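Local coordinates for nidogen-1 (Mus musculus, PDB 1GL4), which is a sulfated basement-membrane glycoprotein that associates tightly with laminin and binds collagen IV and perlecan, here as its G2 fragment, at residues 182-194 against 245-258. Residues are numbered along the deposited sequence; the frame is centred on the assembly and turned at random.
Sequences SVHIEPYTELYHY and LPSTQQLSVDSVFV
The ring of Y188 lies over V253. V253 CB sits 3.8 Å from the ring centroid, 15° off the normal, a CH-pi contact over the face. The two methyls of V253 spread over the same face, near the CZ end: CG2 meets Y188 CE1 at 3.6 Å and CG1 meets Y188 CE2. Y188 CG stands between its backbone N and carbonyl carbon (chi1 64°), which turns the ring over the side chain of V253. R205 makes a cation-pi contact with the same ring. With an alanine here, V253 would probably lose its aromatic cover and R205 its cation-pi partner.

On the same sheet face, L251 CB packs 3.8 Å from Y192 CE1. Y192 OH donates to E190 OE1 at 2.7 Å, from above the carboxylate plane, and R205 forms a salt bridge with E190 OE2. This is the tight, largely buried side. The other face, with T189, L191 and H193, is looser and more exposed; there H193 ND1 and T248 OG1 share a weak hydrogen bond of 3.3 Å.

Direct backbone pairing runs from Y188 to Y194. Before P187 the strands separate, and waters bridge I185 to V256 and V183 to V258. Apolar contacts persist there, with I185 CB 3.9 Å from V256 CG1. The ladder of alternating hydrogen-bonded and non-hydrogen-bonded pairs is that of antiparallel neighbours in the wall of the nidogen G2 beta-barrel.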
ATOM      1  N   SER A 182      20.498  -2.205  -3.454  1.00 13.98           N
ATOM      2  CA  SER A 182      19.222  -1.494  -3.462  1.00 14.34           C
ATOM      3  C   SER A 182      18.495  -1.807  -4.772  1.00 13.92           C
ATOM      4  O   SER A 182      19.104  -2.328  -5.708  1.00 13.28           O
ATOM      5  CB  SER A 182      19.453   0.015  -3.320  1.00 15.86           C
ATOM      6  OG  SER A 182      20.351   0.491  -4.309  1.00 19.32           O
ATOM      7  N   VAL A 183      17.203  -1.490  -4.838  1.00 12.71           N
ATOM      8  CA  VAL A 183      16.393  -1.767  -6.026  1.00 13.46           C
ATOM      9  C   VAL A 183      15.540  -0.569  -6.467  1.00 13.29           C
ATOM     10  O   VAL A 183      15.029   0.181  -5.634  1.00 12.98           O
ATOM     11  CB  VAL A 183      15.454  -2.983  -5.759  1.00 12.52           C
ATOM     12  CG1 VAL A 183      14.429  -3.115  -6.863  1.00 13.98           C
ATOM     13  CG2 VAL A 183      16.277  -4.259  -5.649  1.00 14.51           C
ATOM     14  N   HIS A 184      15.384  -0.396  -7.776  1.00 13.82           N
ATOM     15  CA  HIS A 184      14.579   0.702  -8.313  1.00 14.78           C
ATOM     16  C   HIS A 184      13.515   0.232  -9.303  1.00 14.06           C
ATOM     17  O   HIS A 184      13.789  -0.572 -10.198  1.00 12.41           O
ATOM     18  CB  HIS A 184      15.463   1.741  -9.006  1.00 18.09           C
ATOM     19  CG  HIS A 184      14.688   2.871  -9.613  1.00 24.14           C
ATOM     20  ND1 HIS A 184      13.919   3.736  -8.861  1.00 27.31           N
ATOM     21  CD2 HIS A 184      14.543   3.265 -10.901  1.00 26.76           C
ATOM     22  CE1 HIS A 184      13.336   4.613  -9.659  1.00 27.85           C
ATOM     23  NE2 HIS A 184      13.698   4.349 -10.903  1.00 27.49           N
ATOM     24  N   ILE A 185      12.308   0.760  -9.139  1.00 13.14           N
ATOM     25  CA  ILE A 185      11.171   0.429  -9.990  1.00 12.06           C
ATOM     26  C   ILE A 185      10.585   1.716 -10.591  1.00 13.92           C
ATOM     27  O   ILE A 185      10.254   2.660  -9.869  1.00 11.99           O
ATOM     28  CB  ILE A 185      10.090  -0.321  -9.163  1.00 13.50           C
ATOM     29  CG1 ILE A 185      10.623  -1.698  -8.749  1.00 11.85           C
ATOM     30  CG2 ILE A 185       8.801  -0.467  -9.969  1.00 11.95           C
ATOM     31  CD1 ILE A 185       9.846  -2.349  -7.616  1.00 15.44           C
ATOM     32  N   GLU A 186      10.478   1.747 -11.917  1.00 13.66           N
ATOM     33  CA  GLU A 186       9.938   2.900 -12.647  1.00 14.88           C
ATOM     34  C   GLU A 186       8.406   2.851 -12.695  1.00 14.36           C
ATOM     35  O   GLU A 186       7.809   1.807 -12.467  1.00 12.81           O
ATOM     36  CB  GLU A 186      10.460   2.894 -14.085  1.00 18.15           C
ATOM     37  CG  GLU A 186      11.943   3.176 -14.243  1.00 22.71           C
ATOM     38  CD  GLU A 186      12.223   4.650 -14.417  1.00 28.61           C
ATOM     39  OE1 GLU A 186      11.933   5.431 -13.484  1.00 29.96           O
ATOM     40  OE2 GLU A 186      12.726   5.031 -15.497  1.00 33.68           O
ATOM     41  N   PRO A 187       7.757   3.989 -12.995  1.00 13.29           N
ATOM     42  CA  PRO A 187       6.290   4.046 -13.077  1.00 13.44           C
ATOM     43  C   PRO A 187       5.760   3.030 -14.090  1.00 14.38           C
ATOM     44  O   PRO A 187       6.446   2.701 -15.066  1.00 13.54           O
ATOM     45  CB  PRO A 187       6.028   5.485 -13.512  1.00 13.35           C
ATOM     46  CG  PRO A 187       7.130   6.234 -12.805  1.00 14.53           C
ATOM     47  CD  PRO A 187       8.336   5.344 -13.074  1.00 13.73           C
ATOM     48  N   TYR A 188       4.545   2.535 -13.861  1.00 12.79           N
ATOM     49  CA  TYR A 188       3.937   1.546 -14.755  1.00 12.91           C
ATOM     50  C   TYR A 188       2.410   1.542 -14.643  1.00 12.88           C
ATOM     51  O   TYR A 188       1.840   2.155 -13.744  1.00 11.88           O
ATOM     52  CB  TYR A 188       4.470   0.142 -14.426  1.00 11.97           C
ATOM     53  CG  TYR A 188       4.107  -0.356 -13.032  1.00 10.58           C
ATOM     54  CD1 TYR A 188       2.912  -1.048 -12.799  1.00 10.89           C
ATOM     55  CD2 TYR A 188       4.949  -0.120 -11.945  1.00  8.54           C
ATOM     56  CE1 TYR A 188       2.567  -1.491 -11.512  1.00 10.51           C
ATOM     57  CE2 TYR A 188       4.612  -0.563 -10.647  1.00 11.46           C
ATOM     58  CZ  TYR A 188       3.423  -1.247 -10.443  1.00 11.91           C
ATOM     59  OH  TYR A 188       3.102  -1.716  -9.186  1.00 11.64           O
ATOM     60  N   THR A 189       1.760   0.855 -15.574  1.00 13.17           N
ATOM     61  CA  THR A 189       0.306   0.733 -15.577  1.00 13.06           C
ATOM     62  C   THR A 189      -0.031  -0.755 -15.602  1.00 12.38           C
ATOM     63  O   THR A 189       0.749  -1.563 -16.113  1.00 13.33           O
ATOM     64  CB  THR A 189      -0.333   1.407 -16.826  1.00 14.44           C
ATOM     65  OG1 THR A 189       0.144   0.763 -18.012  1.00 16.79           O
ATOM     66  CG2 THR A 189       0.027   2.890 -16.883  1.00 15.42           C
ATOM     67  N   GLU A 190      -1.183  -1.109 -15.036  1.00 12.06           N
ATOM     68  CA  GLU A 190      -1.648  -2.500 -14.988  1.00 14.44           C
ATOM     69  C   GLU A 190      -3.122  -2.544 -15.339  1.00 13.58           C
ATOM     70  O   GLU A 190      -3.877  -1.657 -14.946  1.00 13.57           O
ATOM     71  CB  GLU A 190      -1.523  -3.091 -13.583  1.00 14.49           C
ATOM     72  CG  GLU A 190      -0.151  -3.464 -13.109  1.00 15.92           C
ATOM     73  CD  GLU A 190      -0.231  -4.221 -11.792  1.00 15.08           C
ATOM     74  OE1 GLU A 190      -0.827  -3.672 -10.839  1.00 11.80           O
ATOM     75  OE2 GLU A 190       0.288  -5.357 -11.710  1.00 11.33           O
ATOM     76  N   LEU A 191      -3.537  -3.585 -16.055  1.00 13.55           N
ATOM     77  CA  LEU A 191      -4.942  -3.729 -16.416  1.00 12.78           C
ATOM     78  C   LEU A 191      -5.614  -4.788 -15.544  1.00 12.04           C
ATOM     79  O   LEU A 191      -5.117  -5.909 -15.410  1.00 12.01           O
ATOM     80  CB  LEU A 191      -5.083  -4.100 -17.894  1.00 15.26           C
ATOM     81  CG  LEU A 191      -4.554  -3.048 -18.879  1.00 18.67           C
ATOM     82  CD1 LEU A 191      -4.785  -3.515 -20.313  1.00 20.12           C
ATOM     83  CD2 LEU A 191      -5.256  -1.718 -18.637  1.00 17.31           C
ATOM     84  N   TYR A 192      -6.740  -4.412 -14.946  1.00  9.79           N
ATOM     85  CA  TYR A 192      -7.498  -5.307 -14.085  1.00  9.67           C
ATOM     86  C   TYR A 192      -8.821  -5.641 -14.773  1.00 10.68           C
ATOM     87  O   TYR A 192      -9.663  -4.763 -14.971  1.00 10.68           O
ATOM     88  CB  TYR A 192      -7.751  -4.644 -12.720  1.00  8.43           C
ATOM     89  CG  TYR A 192      -6.513  -4.576 -11.837  1.00  9.16           C
ATOM     90  CD1 TYR A 192      -5.449  -3.728 -12.151  1.00 10.60           C
ATOM     91  CD2 TYR A 192      -6.386  -5.404 -10.723  1.00 10.92           C
ATOM     92  CE1 TYR A 192      -4.271  -3.710 -11.369  1.00 11.81           C
ATOM     93  CE2 TYR A 192      -5.220  -5.401  -9.939  1.00 12.38           C
ATOM     94  CZ  TYR A 192      -4.167  -4.554 -10.269  1.00 12.20           C
ATOM     95  OH  TYR A 192      -3.012  -4.566  -9.507  1.00 14.26           O
ATOM     96  N   HIS A 193      -8.985  -6.914 -15.132  1.00 11.28           N
ATOM     97  CA  HIS A 193     -10.181  -7.405 -15.819  1.00 14.13           C
ATOM     98  C   HIS A 193     -11.223  -7.973 -14.850  1.00 14.68           C
ATOM     99  O   HIS A 193     -10.908  -8.822 -14.014  1.00 14.77           O
ATOM    100  CB  HIS A 193      -9.780  -8.484 -16.832  1.00 14.38           C
ATOM    101  CG  HIS A 193      -8.732  -8.036 -17.803  1.00 13.83           C
ATOM    102  ND1 HIS A 193      -9.004  -7.182 -18.852  1.00 15.44           N
ATOM    103  CD2 HIS A 193      -7.398  -8.269 -17.845  1.00 15.64           C
ATOM    104  CE1 HIS A 193      -7.883  -6.906 -19.495  1.00 16.79           C
ATOM    105  NE2 HIS A 193      -6.893  -7.552 -18.904  1.00 15.09           N
ATOM    106  N   TYR A 194     -12.463  -7.504 -14.980  1.00 14.80           N
ATOM    107  CA  TYR A 194     -13.562  -7.947 -14.118  1.00 15.97           C
ATOM    108  C   TYR A 194     -14.573  -8.831 -14.849  1.00 16.09           C
ATOM    109  O   TYR A 194     -14.918  -8.569 -16.004  1.00 14.64           O
ATOM    110  CB  TYR A 194     -14.311  -6.738 -13.541  1.00 16.45           C
ATOM    111  CG  TYR A 194     -15.633  -7.104 -12.891  1.00 17.02           C
ATOM    112  CD1 TYR A 194     -15.676  -7.648 -11.606  1.00 15.81           C
ATOM    113  CD2 TYR A 194     -16.836  -6.981 -13.595  1.00 18.01           C
ATOM    114  CE1 TYR A 194     -16.878  -8.065 -11.040  1.00 16.90           C
ATOM    115  CE2 TYR A 194     -18.048  -7.401 -13.037  1.00 18.65           C
ATOM    116  CZ  TYR A 194     -18.060  -7.943 -11.761  1.00 20.56           C
ATOM    117  OH  TYR A 194     -19.242  -8.391 -11.212  1.00 21.45           O
ATOM    118  N   LEU A 245     -20.111  -3.240 -13.282  1.00 23.01           N
ATOM    119  CA  LEU A 245     -18.765  -2.679 -13.173  1.00 21.54           C
ATOM    120  C   LEU A 245     -18.076  -2.751 -14.534  1.00 19.48           C
ATOM    121  O   LEU A 245     -18.410  -3.602 -15.360  1.00 20.25           O
ATOM    122  CB  LEU A 245     -17.946  -3.467 -12.149  1.00 20.78           C
ATOM    123  CG  LEU A 245     -18.261  -3.225 -10.670  1.00 22.21           C
ATOM    124  CD1 LEU A 245     -17.488  -4.210  -9.813  1.00 22.21           C
ATOM    125  CD2 LEU A 245     -17.904  -1.792 -10.304  1.00 22.67           C
ATOM    126  N   PRO A 246     -17.106  -1.860 -14.787  1.00 19.30           N
ATOM    127  CA  PRO A 246     -16.401  -1.875 -16.071  1.00 18.60           C
ATOM    128  C   PRO A 246     -15.711  -3.222 -16.259  1.00 17.97           C
ATOM    129  O   PRO A 246     -15.233  -3.817 -15.289  1.00 17.43           O
ATOM    130  CB  PRO A 246     -15.400  -0.729 -15.932  1.00 18.90           C
ATOM    131  CG  PRO A 246     -16.091   0.210 -14.987  1.00 19.71           C
ATOM    132  CD  PRO A 246     -16.652  -0.733 -13.954  1.00 18.65           C
ATOM    133  N   SER A 247     -15.666  -3.706 -17.497  1.00 17.21           N
ATOM    134  CA  SER A 247     -15.027  -4.985 -17.772  1.00 17.40           C
ATOM    135  C   SER A 247     -13.508  -4.883 -17.628  1.00 16.38           C
ATOM    136  O   SER A 247     -12.836  -5.880 -17.363  1.00 15.24           O
ATOM    137  CB  SER A 247     -15.405  -5.481 -19.174  1.00 18.99           C
ATOM    138  OG  SER A 247     -15.273  -4.453 -20.139  1.00 23.07           O
ATOM    139  N   THR A 248     -12.976  -3.675 -17.792  1.00 14.40           N
ATOM    140  CA  THR A 248     -11.539  -3.440 -17.668  1.00 13.38           C
ATOM    141  C   THR A 248     -11.258  -2.062 -17.067  1.00 14.10           C
ATOM    142  O   THR A 248     -11.833  -1.063 -17.499  1.00 14.63           O
ATOM    143  CB  THR A 248     -10.831  -3.506 -19.037  1.00 14.60           C
ATOM    144  OG1 THR A 248     -11.108  -4.763 -19.663  1.00 13.90           O
ATOM    145  CG2 THR A 248      -9.319  -3.360 -18.859  1.00 15.49           C
ATOM    146  N   GLN A 249     -10.380  -2.015 -16.066  1.00 12.87           N
ATOM    147  CA  GLN A 249      -9.993  -0.753 -15.433  1.00 13.41           C
ATOM    148  C   GLN A 249      -8.466  -0.670 -15.429  1.00 12.78           C
ATOM    149  O   GLN A 249      -7.783  -1.686 -15.327  1.00 12.09           O
ATOM    150  CB  GLN A 249     -10.533  -0.672 -13.997  1.00 15.25           C
ATOM    151  CG  GLN A 249     -12.065  -0.714 -13.906  1.00 15.97           C
ATOM    152  CD  GLN A 249     -12.584  -0.573 -12.485  1.00 19.94           C
ATOM    153  OE1 GLN A 249     -13.787  -0.690 -12.235  1.00 23.77           O
ATOM    154  NE2 GLN A 249     -11.683  -0.321 -11.548  1.00 19.52           N
ATOM    155  N   GLN A 250      -7.929   0.538 -15.543  1.00 12.40           N
ATOM    156  CA  GLN A 250      -6.480   0.703 -15.568  1.00 14.74           C
ATOM    157  C   GLN A 250      -5.915   1.336 -14.307  1.00 13.43           C
ATOM    158  O   GLN A 250      -6.363   2.401 -13.879  1.00 13.74           O
ATOM    159  CB  GLN A 250      -6.068   1.535 -16.786  1.00 14.28           C
ATOM    160  CG  GLN A 250      -4.589   1.890 -16.828  1.00 16.70           C
ATOM    161  CD  GLN A 250      -4.228   2.732 -18.039  1.00 19.13           C
ATOM    162  OE1 GLN A 250      -3.477   3.699 -17.932  1.00 20.47           O
ATOM    163  NE2 GLN A 250      -4.761   2.363 -19.195  1.00 18.77           N
ATOM    164  N   LEU A 251      -4.933   0.666 -13.710  1.00 13.97           N
ATOM    165  CA  LEU A 251      -4.281   1.177 -12.510  1.00 13.10           C
ATOM    166  C   LEU A 251      -2.968   1.830 -12.936  1.00 13.26           C
ATOM    167  O   LEU A 251      -2.125   1.189 -13.574  1.00 10.67           O
ATOM    168  CB  LEU A 251      -3.985   0.044 -11.517  1.00 12.83           C
ATOM    169  CG  LEU A 251      -3.397   0.465 -10.160  1.00 13.32           C
ATOM    170  CD1 LEU A 251      -4.507   1.048  -9.293  1.00 12.25           C
ATOM    171  CD2 LEU A 251      -2.766  -0.742  -9.445  1.00 11.85           C
ATOM    172  N   SER A 252      -2.807   3.107 -12.599  1.00 13.63           N
ATOM    173  CA  SER A 252      -1.588   3.847 -12.923  1.00 13.81           C
ATOM    174  C   SER A 252      -0.765   3.975 -11.638  1.00 14.89           C
ATOM    175  O   SER A 252      -1.245   4.508 -10.630  1.00 13.15           O
ATOM    176  CB  SER A 252      -1.943   5.230 -13.483  1.00 15.48           C
ATOM    177  OG  SER A 252      -2.662   5.100 -14.705  1.00 14.99           O
ATOM    178  N   VAL A 253       0.468   3.476 -11.681  1.00 11.90           N
ATOM    179  CA  VAL A 253       1.353   3.481 -10.517  1.00 12.93           C
ATOM    180  C   VAL A 253       2.613   4.310 -10.725  1.00 13.38           C
ATOM    181  O   VAL A 253       3.221   4.265 -11.794  1.00 12.28           O
ATOM    182  CB  VAL A 253       1.790   2.041 -10.166  1.00 12.30           C
ATOM    183  CG1 VAL A 253       2.635   2.041  -8.898  1.00 12.59           C
ATOM    184  CG2 VAL A 253       0.562   1.148 -10.000  1.00 12.79           C
ATOM    185  N   ASP A 254       3.008   5.053  -9.694  1.00 15.57           N
ATOM    186  CA  ASP A 254       4.215   5.873  -9.766  1.00 17.22           C
ATOM    187  C   ASP A 254       4.799   6.155  -8.382  1.00 15.40           C
ATOM    188  O   ASP A 254       4.230   5.760  -7.369  1.00 16.15           O
ATOM    189  CB  ASP A 254       3.921   7.197 -10.478  1.00 21.21           C
ATOM    190  CG  ASP A 254       3.327   8.240  -9.550  1.00 23.86           C
ATOM    191  OD1 ASP A 254       2.235   8.008  -8.992  1.00 26.23           O
ATOM    192  OD2 ASP A 254       3.965   9.296  -9.375  1.00 30.02           O
ATOM    193  N   SER A 255       5.947   6.828  -8.355  1.00 15.30           N
ATOM    194  CA  SER A 255       6.625   7.180  -7.110  1.00 15.85           C
ATOM    195  C   SER A 255       6.860   5.957  -6.231  1.00 15.36           C
ATOM    196  O   SER A 255       6.618   5.989  -5.017  1.00 14.43           O
ATOM    197  CB  SER A 255       5.802   8.218  -6.343  1.00 18.26           C
ATOM    198  OG  SER A 255       5.476   9.321  -7.175  1.00 23.34           O
ATOM    199  N   VAL A 256       7.334   4.878  -6.849  1.00 13.51           N
ATOM    200  CA  VAL A 256       7.594   3.635  -6.134  1.00 13.46           C
ATOM    201  C   VAL A 256       8.934   3.661  -5.402  1.00 15.25           C
ATOM    202  O   VAL A 256       9.953   4.050  -5.974  1.00 13.47           O
ATOM    203  CB  VAL A 256       7.590   2.428  -7.096  1.00 14.89           C
ATOM    204  CG1 VAL A 256       7.804   1.135  -6.320  1.00 14.79           C
ATOM    205  CG2 VAL A 256       6.281   2.376  -7.860  1.00 14.89           C
ATOM    206  N   PHE A 257       8.917   3.248  -4.134  1.00 13.46           N
ATOM    207  CA  PHE A 257      10.123   3.194  -3.303  1.00 13.99           C
ATOM    208  C   PHE A 257      10.138   1.880  -2.532  1.00 12.11           C
ATOM    209  O   PHE A 257       9.114   1.470  -1.983  1.00 10.36           O
ATOM    210  CB  PHE A 257      10.157   4.320  -2.263  1.00 15.64           C
ATOM    211  CG  PHE A 257      10.396   5.685  -2.831  1.00 19.59           C
ATOM    212  CD1 PHE A 257       9.356   6.416  -3.391  1.00 20.44           C
ATOM    213  CD2 PHE A 257      11.662   6.260  -2.765  1.00 21.00           C
ATOM    214  CE1 PHE A 257       9.568   7.707  -3.877  1.00 20.66           C
ATOM    215  CE2 PHE A 257      11.888   7.553  -3.249  1.00 23.70           C
ATOM    216  CZ  PHE A 257      10.838   8.277  -3.805  1.00 22.14           C
ATOM    217  N   VAL A 258      11.294   1.224  -2.485  1.00 11.71           N
ATOM    218  CA  VAL A 258      11.418  -0.024  -1.736  1.00  9.24           C
ATOM    219  C   VAL A 258      12.698   0.085  -0.912  1.00 10.45           C
ATOM    220  O   VAL A 258      13.686   0.664  -1.366  1.00  8.68           O
ATOM    221  CB  VAL A 258      11.478  -1.270  -2.670  1.00  8.08           C
ATOM    222  CG1 VAL A 258      10.240  -1.321  -3.546  1.00  5.15           C
ATOM    223  CG2 VAL A 258      12.741  -1.239  -3.529  1.00  7.97           C
TER
HETATM  224  O   HOH W   1      16.296  -0.583  -2.241  1.00 10.89           O
HETATM  225  O   HOH W   2      13.446   2.067  -4.460  1.00 14.60           O
HETATM  226  O   HOH W   3       8.370   4.678  -9.591  1.00 14.02           O
HETATM  227  O   HOH W   4      11.940   2.566  -6.905  1.00 19.95           O
HETATM  228  O   HOH W   5     -21.174  -5.895 -11.526  1.00 32.27           O